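Local coordinates for split-Soret cytochrome c (Desulfovibrio desulfuricans, PDB 1H21), which carries electrons as a dimeric diheme cytochrome c with stacked hemes and an additional iron-sulfur centre, and may take part in sulfate reduction, at residues A[113-122]-A[138-146]; A[202-210]-A[224-232]. All coordinates share one frame; numbering follows the deposited sequence.

Interaction 1: A[113-122]-A[138-146]; sequences FRWYEVTKLP and PMSASDSVL
With CG of Y116 anti to the backbone N (chi1 -175°), the tyrosine ring swings from helix 102-118 toward S142 and S144, and S144 O meets its edge in the ring plane, 3.1 Å from CE2 of Y116. S142 OG, turned between its own N and carbonyl carbon (chi1 54°), lies oblique to the ring and donates to that same S144 O. The serine thus fixes the carbonyl that borders the tyrosine, whose OH is hydrogen-bonded to S150 in helix 147-158. F113 lies crosswise to V145: CG2 of V145 packs 3.8 Å from CB of F113, while CG1 sits over one face of the phenyl ring. W82 of the second subunit meets the same phenylalanine edge-to-face. The loop leads through V145, backbone-bonded to C86, a probable iron-sulfur ligand, into helix 147-158. Just past the helix end, L121 and S140 form a single antiparallel hydrogen-bonded pair, with L121 N to S140 O at 3.1 Å and S140 N to L121 O at 3.0 Å. Water 1 accepts S142 N at 2.7 Å and lies within bonding distance of the carbonyls Y116 O and T119 O at the helix end. Beyond the bridge, M139 brings CG, and less closely SD, up to P122 O. E117 binds with both backbone and carboxylate. Its carbonyl O takes D143 N at 2.8 Å on an in-plane lone pair, and its extended side chain runs past the D143-S144 peptide. OE2 accepts from water 2 at 2.7 Å, and the water receives V145 N. The buried E117 carboxylate is further gripped by Q203 NE2 and D228 N, which would favour its negative charge, whereas the nearby D143 carboxylate would oppose it.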
loop_
_atom_site.group_PDB
_atom_site.type_symbol
_atom_site.label_atom_id
_atom_site.label_comp_id
_atom_site.label_asym_id
_atom_site.label_seq_id
_atom_site.Cartn_x
_atom_site.Cartn_y
_atom_site.Cartn_z
ATOM N N PHE A 113 4.203 0.267 -12.299
ATOM C CA PHE A 113 3.245 -0.804 -12.003
ATOM C C PHE A 113 2.912 -1.744 -13.184
ATOM O O PHE A 113 2.891 -2.960 -13.002
ATOM C CB PHE A 113 1.965 -0.227 -11.382
ATOM C CG PHE A 113 2.123 0.226 -9.946
ATOM C CD1 PHE A 113 3.388 0.426 -9.387
ATOM C CD2 PHE A 113 1.008 0.466 -9.160
ATOM C CE1 PHE A 113 3.537 0.856 -8.071
ATOM C CE2 PHE A 113 1.147 0.897 -7.840
ATOM C CZ PHE A 113 2.416 1.093 -7.299
ATOM N N ARG A 114 2.644 -1.202 -14.378
ATOM C CA ARG A 114 2.343 -2.027 -15.564
ATOM C C ARG A 114 3.567 -2.871 -15.933
ATOM O O ARG A 114 3.449 -4.034 -16.330
ATOM C CB ARG A 114 1.947 -1.145 -16.741
ATOM C CG ARG A 114 0.601 -0.498 -16.569
ATOM C CD ARG A 114 0.275 0.501 -17.648
ATOM N NE ARG A 114 -0.940 1.243 -17.308
ATOM C CZ ARG A 114 -1.339 2.381 -17.878
ATOM N NH1 ARG A 114 -0.626 2.955 -18.846
ATOM N NH2 ARG A 114 -2.480 2.933 -17.488
ATOM N N TRP A 115 4.748 -2.293 -15.742
ATOM C CA TRP A 115 5.985 -2.981 -16.039
ATOM C C TRP A 115 6.078 -4.200 -15.143
ATOM O O TRP A 115 6.350 -5.311 -15.619
ATOM C CB TRP A 115 7.169 -2.036 -15.800
ATOM C CG TRP A 115 8.503 -2.728 -15.655
ATOM C CD1 TRP A 115 9.311 -3.188 -16.660
ATOM C CD2 TRP A 115 9.161 -3.065 -14.423
ATOM N NE1 TRP A 115 10.431 -3.794 -16.124
ATOM C CE2 TRP A 115 10.360 -3.733 -14.755
ATOM C CE3 TRP A 115 8.847 -2.870 -13.074
ATOM C CZ2 TRP A 115 11.243 -4.206 -13.789
ATOM C CZ3 TRP A 115 9.723 -3.341 -12.115
ATOM C CH2 TRP A 115 10.910 -4.004 -12.477
ATOM N N TYR A 116 5.826 -3.983 -13.850
ATOM C CA TYR A 116 5.881 -5.049 -12.855
ATOM C C TYR A 116 4.941 -6.210 -13.176
ATOM O O TYR A 116 5.348 -7.374 -13.099
ATOM C CB TYR A 116 5.592 -4.523 -11.444
ATOM C CG TYR A 116 5.771 -5.577 -10.379
ATOM C CD1 TYR A 116 7.014 -5.805 -9.799
ATOM C CD2 TYR A 116 4.702 -6.371 -9.973
ATOM C CE1 TYR A 116 7.190 -6.801 -8.846
ATOM C CE2 TYR A 116 4.862 -7.363 -9.022
ATOM C CZ TYR A 116 6.108 -7.576 -8.464
ATOM O OH TYR A 116 6.286 -8.579 -7.530
ATOM N N GLU A 117 3.703 -5.901 -13.549
ATOM C CA GLU A 117 2.739 -6.951 -13.874
ATOM C C GLU A 117 3.185 -7.897 -15.009
ATOM O O GLU A 117 2.963 -9.110 -14.932
ATOM C CB GLU A 117 1.398 -6.345 -14.274
ATOM C CG GLU A 117 0.653 -5.526 -13.219
ATOM C CD GLU A 117 -0.696 -5.032 -13.750
ATOM O OE1 GLU A 117 -0.839 -4.866 -14.987
ATOM O OE2 GLU A 117 -1.631 -4.836 -12.945
ATOM N N VAL A 118 3.804 -7.349 -16.056
ATOM C CA VAL A 118 4.197 -8.158 -17.206
ATOM C C VAL A 118 5.614 -8.699 -17.303
ATOM O O VAL A 118 5.829 -9.725 -17.949
ATOM C CB VAL A 118 3.876 -7.448 -18.534
ATOM C CG1 VAL A 118 2.400 -7.184 -18.625
ATOM C CG2 VAL A 118 4.662 -6.142 -18.658
ATOM N N THR A 119 6.579 -8.012 -16.708
ATOM C CA THR A 119 7.968 -8.446 -16.775
ATOM C C THR A 119 8.232 -9.713 -15.969
ATOM O O THR A 119 7.688 -9.893 -14.880
ATOM C CB THR A 119 8.919 -7.296 -16.328
ATOM O OG1 THR A 119 8.749 -6.181 -17.208
ATOM C CG2 THR A 119 10.375 -7.716 -16.369
ATOM N N LYS A 120 9.015 -10.623 -16.543
ATOM C CA LYS A 120 9.385 -11.856 -15.853
ATOM C C LYS A 120 10.509 -11.438 -14.940
ATOM O O LYS A 120 11.525 -10.923 -15.405
ATOM C CB LYS A 120 9.891 -12.910 -16.827
ATOM C CG LYS A 120 8.867 -13.385 -17.819
ATOM C CD LYS A 120 9.309 -14.704 -18.386
ATOM C CE LYS A 120 8.332 -15.177 -19.423
ATOM N NZ LYS A 120 8.487 -16.641 -19.664
ATOM N N LEU A 121 10.292 -11.604 -13.641
ATOM C CA LEU A 121 11.260 -11.218 -12.613
ATOM C C LEU A 121 11.496 -12.398 -11.655
ATOM O O LEU A 121 10.749 -13.396 -11.682
ATOM C CB LEU A 121 10.712 -10.007 -11.834
ATOM C CG LEU A 121 10.246 -8.787 -12.644
ATOM C CD1 LEU A 121 9.273 -7.957 -11.834
ATOM C CD2 LEU A 121 11.440 -7.951 -13.101
ATOM N N PRO A 122 12.585 -12.349 -10.861
ATOM C CA PRO A 122 13.588 -11.284 -10.794
ATOM C C PRO A 122 14.577 -11.344 -11.960
ATOM O O PRO A 122 14.680 -12.345 -12.672
ATOM C CB PRO A 122 14.301 -11.595 -9.489
ATOM C CG PRO A 122 14.318 -13.087 -9.503
ATOM C CD PRO A 122 12.880 -13.388 -9.856
ATOM N N PRO A 138 13.860 -19.143 -10.385
ATOM C CA PRO A 138 12.898 -19.195 -11.492
ATOM C C PRO A 138 12.282 -17.819 -11.620
ATOM O O PRO A 138 12.076 -17.137 -10.619
ATOM C CB PRO A 138 11.843 -20.190 -10.995
ATOM C CG PRO A 138 12.550 -20.987 -9.948
ATOM C CD PRO A 138 13.396 -19.964 -9.257
ATOM N N MET A 139 11.985 -17.411 -12.841
ATOM C CA MET A 139 11.395 -16.101 -13.073
ATOM C C MET A 139 9.955 -16.281 -13.532
ATOM O O MET A 139 9.624 -17.294 -14.161
ATOM C CB MET A 139 12.178 -15.358 -14.164
ATOM C CG MET A 139 13.641 -15.102 -13.856
ATOM S SD MET A 139 14.533 -14.593 -15.339
ATOM C CE MET A 139 13.231 -14.333 -16.531
ATOM N N SER A 140 9.106 -15.297 -13.244
ATOM C CA SER A 140 7.710 -15.350 -13.661
ATOM C C SER A 140 7.088 -13.967 -13.645
ATOM O O SER A 140 7.628 -13.033 -13.043
ATOM C CB SER A 140 6.899 -16.311 -12.778
ATOM O OG SER A 140 6.906 -15.918 -11.416
ATOM N N ALA A 141 6.010 -13.822 -14.403
ATOM C CA ALA A 141 5.284 -12.568 -14.465
ATOM C C ALA A 141 4.120 -12.763 -13.507
ATOM O O ALA A 141 3.402 -13.759 -13.590
ATOM C CB ALA A 141 4.782 -12.329 -15.870
ATOM N N SER A 142 3.940 -11.829 -12.588
ATOM C CA SER A 142 2.879 -11.932 -11.602
ATOM C C SER A 142 1.501 -11.539 -12.119
ATOM O O SER A 142 0.506 -12.160 -11.764
ATOM C CB SER A 142 3.235 -11.063 -10.398
ATOM O OG SER A 142 3.511 -9.741 -10.821
ATOM N N ASP A 143 1.466 -10.529 -12.983
ATOM C CA ASP A 143 0.225 -9.970 -13.524
ATOM C C ASP A 143 -0.538 -9.318 -12.361
ATOM O O ASP A 143 -1.748 -9.108 -12.409
ATOM C CB ASP A 143 -0.621 -11.037 -14.230
ATOM C CG ASP A 143 -1.851 -10.447 -14.967
ATOM O OD1 ASP A 143 -1.837 -9.262 -15.382
ATOM O OD2 ASP A 143 -2.838 -11.194 -15.150
ATOM N N SER A 144 0.204 -8.999 -11.303
ATOM C CA SER A 144 -0.361 -8.379 -10.118
ATOM C C SER A 144 0.688 -7.614 -9.346
ATOM O O SER A 144 1.808 -8.067 -9.144
ATOM C CB SER A 144 -1.026 -9.409 -9.184
ATOM O OG SER A 144 -1.543 -8.816 -7.982
ATOM N N VAL A 145 0.265 -6.448 -8.898
ATOM C CA VAL A 145 1.047 -5.522 -8.123
ATOM C C VAL A 145 0.883 -5.889 -6.634
ATOM O O VAL A 145 1.641 -5.431 -5.768
ATOM C CB VAL A 145 0.516 -4.123 -8.489
ATOM C CG1 VAL A 145 0.466 -3.219 -7.321
ATOM C CG2 VAL A 145 1.349 -3.542 -9.620
ATOM N N LEU A 146 -0.044 -6.810 -6.374
ATOM C CA LEU A 146 -0.350 -7.273 -5.030
ATOM C C LEU A 146 0.561 -8.407 -4.612
ATOM O O LEU A 146 0.681 -9.388 -5.332
ATOM C CB LEU A 146 -1.809 -7.725 -4.965
ATOM C CG LEU A 146 -2.856 -6.631 -5.193
ATOM C CD1 LEU A 146 -4.251 -7.204 -5.034
ATOM C CD2 LEU A 146 -2.609 -5.464 -4.217
HETATM O O HOH W 1 6.122 -10.224 -12.681
HETATM O O HOH W 2 -1.877 -5.173 -10.235
#

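Interaction 2: A[202-210]-A[224-232]; sequences MQASVSSCG and KGIMDCTPC. With HEC (heme c), chain F.
OG of S205 is the polar hub here: it accepts C229 N at 3.2 Å (144° at the hydrogen) and faces OD1 of D228, the acceptor of its proton, at a separation so short that its exact length is doubtful. D228 reaches the serine because its CG stands anti to the backbone N (chi1 -173°), while its other oxygen, OD2, takes a weak bond from T230 OG1. One residue before the helix, Q203 bends at chi2 and sends NE2 to I226 O at 3.0 Å. The donor lies in the carbonyl plane, but I226 O lies well out of the amide plane of Q203; the amide and the D228 carboxylate are turned only 24° apart. V206 packs beside these polar links: CG1 meets CG2 of I226 at 3.9 Å, and CG2 faces M227 O at 3.6 Å. C229 and C232 are joined to one heme c by thioether bonds, SG of C229 to CAB and SG of C232 to CAC, in a classic CXXCH motif completed by the axial ligand H233. C209 carries another heme, yet its CB also lies 3.5 Å from methyl CMB of the first. The bonds of S205 to D228 and C229 N, with that of Q203 to I226 O, therefore tie the start of this heme-binding motif to the helix bearing the preceding one, and so probably hold the two heme attachment points in a set relation.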
loop_
_atom_site.group_PDB
_atom_site.type_symbol
_atom_site.label_atom_id
_atom_site.label_comp_id
_atom_site.label_asym_id
_atom_site.label_seq_id
_atom_site.Cartn_x
_atom_site.Cartn_y
_atom_site.Cartn_z
ATOM N N MET A 202 -2.038 1.187 -21.552
ATOM C CA MET A 202 -3.012 0.658 -20.610
ATOM C C MET A 202 -3.218 -0.843 -20.884
ATOM O O MET A 202 -3.064 -1.303 -22.033
ATOM C CB MET A 202 -4.342 1.415 -20.727
ATOM C CG MET A 202 -5.454 0.858 -19.854
ATOM S SD MET A 202 -6.837 1.951 -19.662
ATOM C CE MET A 202 -6.159 3.057 -18.395
ATOM N N GLN A 203 -3.549 -1.591 -19.825
ATOM C CA GLN A 203 -3.791 -3.021 -19.938
ATOM C C GLN A 203 -5.046 -3.275 -20.770
ATOM O O GLN A 203 -5.999 -2.494 -20.739
ATOM C CB GLN A 203 -3.942 -3.679 -18.556
ATOM C CG GLN A 203 -2.785 -3.483 -17.609
ATOM C CD GLN A 203 -3.074 -2.397 -16.601
ATOM O OE1 GLN A 203 -3.548 -1.333 -16.945
ATOM N NE2 GLN A 203 -2.779 -2.651 -15.360
ATOM N N ALA A 204 -5.049 -4.394 -21.479
ATOM C CA ALA A 204 -6.164 -4.774 -22.334
ATOM C C ALA A 204 -7.474 -4.860 -21.588
ATOM O O ALA A 204 -8.452 -4.210 -21.953
ATOM C CB ALA A 204 -5.869 -6.103 -23.003
ATOM N N SER A 205 -7.492 -5.680 -20.543
ATOM C CA SER A 205 -8.700 -5.867 -19.745
ATOM C C SER A 205 -9.179 -4.550 -19.131
ATOM O O SER A 205 -10.369 -4.227 -19.207
ATOM C CB SER A 205 -8.462 -6.918 -18.662
ATOM O OG SER A 205 -7.497 -6.460 -17.746
ATOM N N VAL A 206 -8.245 -3.769 -18.583
ATOM C CA VAL A 206 -8.585 -2.486 -17.972
ATOM C C VAL A 206 -9.314 -1.584 -18.958
ATOM O O VAL A 206 -10.350 -0.997 -18.629
ATOM C CB VAL A 206 -7.343 -1.772 -17.439
ATOM C CG1 VAL A 206 -7.747 -0.489 -16.743
ATOM C CG2 VAL A 206 -6.591 -2.676 -16.487
ATOM N N SER A 207 -8.790 -1.503 -20.173
ATOM C CA SER A 207 -9.410 -0.683 -21.193
ATOM C C SER A 207 -10.781 -1.181 -21.609
ATOM O O SER A 207 -11.725 -0.396 -21.630
ATOM C CB SER A 207 -8.512 -0.562 -22.419
ATOM O OG SER A 207 -7.246 -0.043 -22.054
ATOM N N SER A 208 -10.925 -2.476 -21.895
ATOM C CA SER A 208 -12.225 -2.997 -22.342
ATOM C C SER A 208 -13.294 -3.062 -21.257
ATOM O O SER A 208 -14.435 -2.673 -21.478
ATOM C CB SER A 208 -12.080 -4.347 -23.073
ATOM O OG SER A 208 -11.516 -5.350 -22.255
ATOM N N CYS A 209 -12.936 -3.581 -20.091
ATOM C CA CYS A 209 -13.886 -3.651 -18.988
ATOM C C CYS A 209 -14.192 -2.209 -18.593
ATOM O O CYS A 209 -15.352 -1.863 -18.340
ATOM C CB CYS A 209 -13.272 -4.383 -17.793
ATOM S SG CYS A 209 -12.668 -6.056 -18.126
ATOM N N GLY A 210 -13.148 -1.377 -18.576
ATOM C CA GLY A 210 -13.287 0.017 -18.222
ATOM C C GLY A 210 -14.355 0.755 -19.013
ATOM O O GLY A 210 -14.934 1.713 -18.506
ATOM N N LYS A 224 -13.258 1.072 -9.180
ATOM C CA LYS A 224 -12.114 1.954 -8.985
ATOM C C LYS A 224 -10.890 1.057 -8.907
ATOM O O LYS A 224 -10.932 -0.000 -8.274
ATOM C CB LYS A 224 -12.246 2.786 -7.703
ATOM C CG LYS A 224 -13.037 4.080 -7.864
ATOM C CD LYS A 224 -12.298 5.068 -8.737
ATOM C CE LYS A 224 -13.191 6.223 -9.168
ATOM N NZ LYS A 224 -12.392 7.222 -9.909
ATOM N N GLY A 225 -9.823 1.455 -9.586
ATOM C CA GLY A 225 -8.617 0.656 -9.570
ATOM C C GLY A 225 -8.263 0.248 -10.980
ATOM O O GLY A 225 -9.136 -0.120 -11.770
ATOM N N ILE A 226 -6.983 0.346 -11.316
ATOM C CA ILE A 226 -6.561 -0.028 -12.649
ATOM C C ILE A 226 -5.581 -1.187 -12.673
ATOM O O ILE A 226 -4.676 -1.242 -13.503
ATOM C CB ILE A 226 -6.060 1.175 -13.449
ATOM C CG1 ILE A 226 -5.021 1.951 -12.646
ATOM C CG2 ILE A 226 -7.254 2.060 -13.847
ATOM C CD1 ILE A 226 -4.579 3.241 -13.326
ATOM N N MET A 227 -5.757 -2.099 -11.723
ATOM C CA MET A 227 -4.946 -3.298 -11.675
ATOM C C MET A 227 -5.513 -4.148 -12.816
ATOM O O MET A 227 -6.690 -3.991 -13.180
ATOM C CB MET A 227 -5.184 -4.051 -10.372
ATOM C CG MET A 227 -4.424 -3.538 -9.199
ATOM S SD MET A 227 -4.766 -4.563 -7.812
ATOM C CE MET A 227 -6.476 -3.916 -7.424
ATOM N N ASP A 228 -4.697 -5.020 -13.398
ATOM C CA ASP A 228 -5.207 -5.863 -14.461
ATOM C C ASP A 228 -6.318 -6.729 -13.880
ATOM O O ASP A 228 -6.149 -7.355 -12.821
ATOM C CB ASP A 228 -4.119 -6.729 -15.060
ATOM C CG ASP A 228 -4.614 -7.475 -16.254
ATOM O OD1 ASP A 228 -5.185 -6.829 -17.147
ATOM O OD2 ASP A 228 -4.513 -8.707 -16.286
ATOM N N CYS A 229 -7.461 -6.746 -14.554
ATOM C CA CYS A 229 -8.622 -7.484 -14.077
ATOM C C CYS A 229 -8.578 -9.002 -14.219
ATOM O O CYS A 229 -9.273 -9.709 -13.493
ATOM C CB CYS A 229 -9.853 -6.961 -14.779
ATOM S SG CYS A 229 -9.758 -5.207 -15.087
ATOM N N THR A 230 -7.708 -9.501 -15.088
ATOM C CA THR A 230 -7.606 -10.917 -15.386
ATOM C C THR A 230 -7.504 -11.942 -14.240
ATOM O O THR A 230 -8.287 -12.906 -14.174
ATOM C CB THR A 230 -6.433 -11.154 -16.397
ATOM O OG1 THR A 230 -6.656 -10.371 -17.581
ATOM C CG2 THR A 230 -6.318 -12.645 -16.781
ATOM N N PRO A 231 -6.577 -11.732 -13.295
ATOM C CA PRO A 231 -6.427 -12.701 -12.195
ATOM C C PRO A 231 -7.659 -13.045 -11.374
ATOM O O PRO A 231 -7.915 -14.214 -11.053
ATOM C CB PRO A 231 -5.355 -12.057 -11.318
ATOM C CG PRO A 231 -4.557 -11.227 -12.304
ATOM C CD PRO A 231 -5.633 -10.609 -13.151
ATOM N N CYS A 232 -8.436 -12.015 -11.068
ATOM C CA CYS A 232 -9.601 -12.155 -10.223
ATOM C C CYS A 232 -10.937 -12.335 -10.907
ATOM O O CYS A 232 -11.844 -12.920 -10.323
ATOM C CB CYS A 232 -9.669 -10.937 -9.311
ATOM S SG CYS A 232 -8.155 -10.662 -8.356
HETATM FE FE HEC F . -12.823 -6.254 -9.350
HETATM C CHA HEC F . -15.583 -6.192 -7.354
HETATM C CHB HEC F . -14.519 -4.821 -11.851
HETATM C CHC HEC F . -9.971 -5.770 -10.902
HETATM C CHD HEC F . -11.351 -8.510 -7.240
HETATM N NA HEC F . -14.620 -5.557 -9.530
HETATM C C1A HEC F . -15.631 -5.518 -8.583
HETATM C C2A HEC F . -16.815 -4.816 -9.103
HETATM C C3A HEC F . -16.498 -4.479 -10.364
HETATM C C4A HEC F . -15.171 -4.964 -10.629
HETATM C CMA HEC F . -17.431 -3.769 -11.342
HETATM C CAA HEC F . -18.212 -4.582 -8.475
HETATM C CBA HEC F . -19.276 -5.695 -8.570
HETATM C CGA HEC F . -19.127 -6.776 -7.520
HETATM O O1A HEC F . -19.138 -7.965 -7.903
HETATM O O2A HEC F . -19.008 -6.437 -6.324
HETATM N NB HEC F . -12.358 -5.466 -11.029
HETATM C C1B HEC F . -13.185 -5.047 -12.024
HETATM C C2B HEC F . -12.482 -4.541 -13.133
HETATM C C3B HEC F . -11.138 -4.606 -12.829
HETATM C C4B HEC F . -11.103 -5.229 -11.494
HETATM C CMB HEC F . -13.197 -3.978 -14.344
HETATM C CAB HEC F . -10.012 -4.215 -13.591
HETATM C CBB HEC F . -9.533 -2.865 -13.700
HETATM N NC HEC F . -11.020 -6.924 -9.112
HETATM C C1C HEC F . -9.923 -6.612 -9.846
HETATM C C2C HEC F . -8.780 -7.348 -9.387
HETATM C C3C HEC F . -9.197 -8.142 -8.344
HETATM C C4C HEC F . -10.569 -7.875 -8.191
HETATM C CMC HEC F . -7.351 -7.266 -9.953
HETATM C CAC HEC F . -8.481 -9.029 -7.555
HETATM C CBC HEC F . -7.415 -8.584 -6.662
HETATM N ND HEC F . -13.349 -7.174 -7.677
HETATM C C1D HEC F . -12.674 -8.195 -7.000
HETATM C C2D HEC F . -13.503 -8.758 -5.910
HETATM C C3D HEC F . -14.640 -8.004 -5.859
HETATM C C4D HEC F . -14.547 -7.019 -6.957
HETATM C CMD HEC F . -13.197 -9.954 -5.046
HETATM C CAD HEC F . -15.779 -8.103 -4.835
HETATM C CBD HEC F . -17.001 -8.887 -5.313
HETATM C CGD HEC F . -18.100 -8.906 -4.281
HETATM O O1D HEC F . -18.886 -7.952 -4.274
HETATM O O2D HEC F . -18.158 -9.830 -3.440
#

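How the interactions relate
Running from the N terminus, helix 102-118 passes into interaction 1, where 138-146 returns to its end and closes a helix-free loop before helix 147-158. Helix 165-192 follows, and only then does interaction 2 close the shorter excursion from helix 204-213 back to 224-232. The two are in series, neither nested nor crossed, but they touch, and the carboxylate of E117 is the bridge between them. D143 OD1 also comes 2.9 Å from D228 OD2, a closeness that may mean a proton is shared. The pair thereby joins the helical body near the probable iron-sulfur ligands to the heme-binding C-terminal part, and both contacts touch the second subunit.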